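Local coordinates for heme utilization carrier protein (PDB 6U9J) that probably carries heme in the cytosol as part of heme uptake and utilization, and is connected with anaerobic heme degradation to anaerobilin, at residues Met114-Ile119 with Leu134-His139. Sequence-based numbering, arbitrary orientation. Where two conformers were deposited one is given.
Sequences MDTASI and LGRDDH. With PO4 (phosphate ion), chain E.
The backbones of 114-119 and 134-139 are joined by one hydrogen bond, nearly straight (165°), from Leu-134 N to Ala-117 O at 3.1 Å, almost along the C=O axis; beyond it the chain, in the loop that follows strand 128-133, diverges from strand 114-122 of the antiparallel sheet. Beside this bond Leu-134 CD1 packs on Ala-117 CB at 3.7 Å, and Phe-150 of helix 144-157 touches both side chains.

Two residues on, Arg-136 N makes two weak hydrogen bonds to a phosphate, probably from the crystallisation liquor and also bonded to Ser-71; O4, at 3.1 Å, is the nearer acceptor. The Arg-136 side chain, extended from CG to NE, reaches back toward strand 114-122. Arg-136 NH1 meets Asp-115 O at 2.8 Å, the donor in the carbonyl plane and the oxygen near the guanidinium plane. Arg-136 NH2 adds a weak bond to Asp-115 O at 3.4 Å and also donates to Arg-140 O. Met-114 crosses obliquely: SD lies about 4.0 Å above the guanidinium plane of Arg-136, offset toward its rim, and the bend at chi3 (51°) turns CE back over that face. Met-114 CG comes within 3.4 Å of Arg-136 NH2, and Thr-116 CG2 sits at the edge, 3.6 Å from Arg-136 NH1.

The Asp-115 carboxylate turns away, OD1 in a salt bridge with Lys-110. Neutral carbonyls of strand and loop thus fix the guanidinium's rotation, holding the cation by ion-dipole attraction.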
ATOM      1  N   MET A 114     -11.083 -21.354  -4.657  1.00 22.56           N
ATOM      2  CA  MET A 114     -11.304 -20.810  -3.328  1.00 24.64           C
ATOM      3  C   MET A 114     -12.485 -19.842  -3.388  1.00 24.01           C
ATOM      4  O   MET A 114     -12.476 -18.912  -4.197  1.00 30.33           O
ATOM      5  CB  MET A 114     -10.041 -20.092  -2.865  1.00 28.99           C
ATOM      6  CG  MET A 114      -9.771 -20.078  -1.395  1.00 39.03           C
ATOM      7  SD  MET A 114      -7.996 -19.833  -1.220  1.00 38.18           S
ATOM      8  CE  MET A 114      -7.767 -18.391  -2.260  1.00 34.17           C
ATOM      9  N   ASP A 115     -13.500 -20.058  -2.546  1.00 20.90           N
ATOM     10  CA  ASP A 115     -14.521 -19.028  -2.366  1.00 20.62           C
ATOM     11  C   ASP A 115     -13.857 -17.748  -1.867  1.00 24.57           C
ATOM     12  O   ASP A 115     -13.032 -17.787  -0.952  1.00 21.12           O
ATOM     13  CB  ASP A 115     -15.583 -19.467  -1.350  1.00 23.01           C
ATOM     14  CG  ASP A 115     -16.707 -20.306  -1.959  1.00 26.23           C
ATOM     15  OD1 ASP A 115     -16.657 -20.630  -3.164  1.00 25.85           O
ATOM     16  OD2 ASP A 115     -17.647 -20.631  -1.198  1.00 25.15           O
ATOM     17  N   THR A 116     -14.220 -16.613  -2.468  1.00 17.92           N
ATOM     18  CA  THR A 116     -13.698 -15.307  -2.066  0.77 18.55           C
ATOM     19  C   THR A 116     -14.828 -14.299  -2.022  1.00 19.59           C
ATOM     20  O   THR A 116     -15.808 -14.407  -2.759  1.00 21.50           O
ATOM     21  CB  THR A 116     -12.638 -14.746  -3.022  0.77 23.39           C
ATOM     22  OG1 THR A 116     -13.264 -14.370  -4.255  0.77 26.41           O
ATOM     23  CG2 THR A 116     -11.494 -15.736  -3.266  0.77 18.30           C
ATOM     24  N   ALA A 117     -14.668 -13.287  -1.174  1.00 18.75           N
ATOM     25  CA  ALA A 117     -15.639 -12.213  -1.070  1.00 17.97           C
ATOM     26  C   ALA A 117     -14.840 -10.943  -0.871  1.00 18.10           C
ATOM     27  O   ALA A 117     -14.015 -10.881   0.044  1.00 19.75           O
ATOM     28  CB  ALA A 117     -16.608 -12.422   0.096  1.00 19.44           C
ATOM     29  N   SER A 118     -15.030  -9.978  -1.759  1.00 15.36           N
ATOM     30  CA  SER A 118     -14.166  -8.809  -1.766  1.00 17.29           C
ATOM     31  C   SER A 118     -14.963  -7.538  -1.998  1.00 15.44           C
ATOM     32  O   SER A 118     -16.067  -7.548  -2.550  1.00 16.23           O
ATOM     33  CB  SER A 118     -13.088  -8.930  -2.854  1.00 20.37           C
ATOM     34  OG  SER A 118     -13.666  -8.989  -4.140  1.00 27.24           O
ATOM     35  N   ILE A 119     -14.372  -6.426  -1.557  1.00 15.22           N
ATOM     36  CA  ILE A 119     -14.857  -5.080  -1.847  1.00 17.10           C
ATOM     37  C   ILE A 119     -13.770  -4.363  -2.626  1.00 18.79           C
ATOM     38  O   ILE A 119     -12.628  -4.298  -2.168  1.00 18.67           O
ATOM     39  CB  ILE A 119     -15.196  -4.325  -0.560  1.00 16.52           C
ATOM     40  CG1 ILE A 119     -16.241  -5.100   0.225  1.00 18.70           C
ATOM     41  CG2 ILE A 119     -15.663  -2.881  -0.856  1.00 16.90           C
ATOM     42  CD1 ILE A 119     -16.425  -4.611   1.626  1.00 21.11           C
ATOM     43  N   LEU A 134     -12.480 -10.604   2.698  1.00 16.56           N
ATOM     44  CA  LEU A 134     -12.938 -11.165   3.961  1.00 20.60           C
ATOM     45  C   LEU A 134     -11.881 -12.078   4.563  1.00 25.84           C
ATOM     46  O   LEU A 134     -11.061 -12.668   3.854  1.00 24.59           O
ATOM     47  CB  LEU A 134     -14.224 -11.955   3.770  1.00 22.11           C
ATOM     48  CG  LEU A 134     -15.498 -11.159   3.581  1.00 21.49           C
ATOM     49  CD1 LEU A 134     -16.703 -12.067   3.808  1.00 23.33           C
ATOM     50  CD2 LEU A 134     -15.549  -9.972   4.519  1.00 26.31           C
ATOM     51  N   GLY A 135     -11.921 -12.198   5.899  1.00 30.49           N
ATOM     52  CA  GLY A 135     -10.958 -13.012   6.618  1.00 28.71           C
ATOM     53  C   GLY A 135     -11.237 -14.504   6.537  1.00 30.97           C
ATOM     54  O   GLY A 135     -12.281 -14.965   6.079  1.00 31.69           O
ATOM     55  N   ARG A 136     -10.263 -15.278   7.004  1.00 25.82           N
ATOM     56  CA  ARG A 136     -10.309 -16.728   6.882  1.00 31.07           C
ATOM     57  C   ARG A 136      -9.923 -17.376   8.202  1.00 37.19           C
ATOM     58  O   ARG A 136      -9.357 -16.735   9.094  1.00 35.05           O
ATOM     59  CB  ARG A 136      -9.389 -17.223   5.762  1.00 22.89           C
ATOM     60  CG  ARG A 136      -9.859 -16.801   4.375  1.00 31.59           C
ATOM     61  CD  ARG A 136      -8.988 -17.353   3.268  1.00 34.14           C
ATOM     62  NE  ARG A 136      -9.390 -16.797   1.983  1.00 36.91           N
ATOM     63  CZ  ARG A 136     -10.254 -17.373   1.152  1.00 28.06           C
ATOM     64  NH1 ARG A 136     -10.571 -16.773   0.010  1.00 29.19           N
ATOM     65  NH2 ARG A 136     -10.811 -18.541   1.466  1.00 26.27           N
ATOM     66  N   ASP A 137     -10.263 -18.662   8.319  1.00 32.51           N
ATOM     67  CA  ASP A 137      -9.879 -19.456   9.474  1.00 39.40           C
ATOM     68  C   ASP A 137      -8.585 -20.210   9.175  1.00 42.41           C
ATOM     69  O   ASP A 137      -7.980 -20.065   8.110  1.00 39.63           O
ATOM     70  CB  ASP A 137     -11.017 -20.395   9.895  1.00 40.49           C
ATOM     71  CG  ASP A 137     -11.347 -21.483   8.858  1.00 38.42           C
ATOM     72  OD1 ASP A 137     -10.536 -21.798   7.958  1.00 34.66           O
ATOM     73  OD2 ASP A 137     -12.455 -22.052   8.956  1.00 38.30           O
ATOM     74  N   ASP A 138      -8.162 -21.048  10.124  1.00 48.61           N
ATOM     75  CA  ASP A 138      -6.904 -21.769   9.967  1.00 46.16           C
ATOM     76  C   ASP A 138      -6.954 -22.808   8.853  1.00 48.03           C
ATOM     77  O   ASP A 138      -5.897 -23.188   8.339  1.00 56.08           O
ATOM     78  CB  ASP A 138      -6.513 -22.421  11.292  1.00 51.75           C
ATOM     79  CG  ASP A 138      -6.517 -21.435  12.449  1.00 62.33           C
ATOM     80  OD1 ASP A 138      -6.665 -20.221  12.194  1.00 65.63           O
ATOM     81  OD2 ASP A 138      -6.367 -21.870  13.611  1.00 62.53           O
ATOM     82  N   HIS A 139      -8.142 -23.270   8.459  1.00 45.65           N
ATOM     83  CA  HIS A 139      -8.288 -24.150   7.309  1.00 39.35           C
ATOM     84  C   HIS A 139      -8.447 -23.386   5.999  1.00 36.95           C
ATOM     85  O   HIS A 139      -8.812 -23.995   4.989  1.00 36.24           O
ATOM     86  CB  HIS A 139      -9.485 -25.095   7.491  1.00 49.14           C
ATOM     87  CG  HIS A 139      -9.413 -25.945   8.721  1.00 49.00           C
ATOM     88  ND1 HIS A 139      -9.299 -25.417   9.989  1.00 57.47           N
ATOM     89  CD2 HIS A 139      -9.441 -27.290   8.875  1.00 59.42           C
ATOM     90  CE1 HIS A 139      -9.260 -26.398  10.871  1.00 56.12           C
ATOM     91  NE2 HIS A 139      -9.344 -27.545  10.221  1.00 63.98           N
TER
HETATM   92  P   PO4 E 201      -7.342 -13.013   7.939  1.00 89.38           P
HETATM   93  O1  PO4 E 201      -7.647 -11.538   7.738  1.00 41.42           O
HETATM   94  O2  PO4 E 201      -5.885 -13.182   8.311  1.00 77.20           O
HETATM   95  O3  PO4 E 201      -8.216 -13.568   9.041  1.00 57.34           O
HETATM   96  O4  PO4 E 201      -7.608 -13.783   6.666  1.00 50.51           O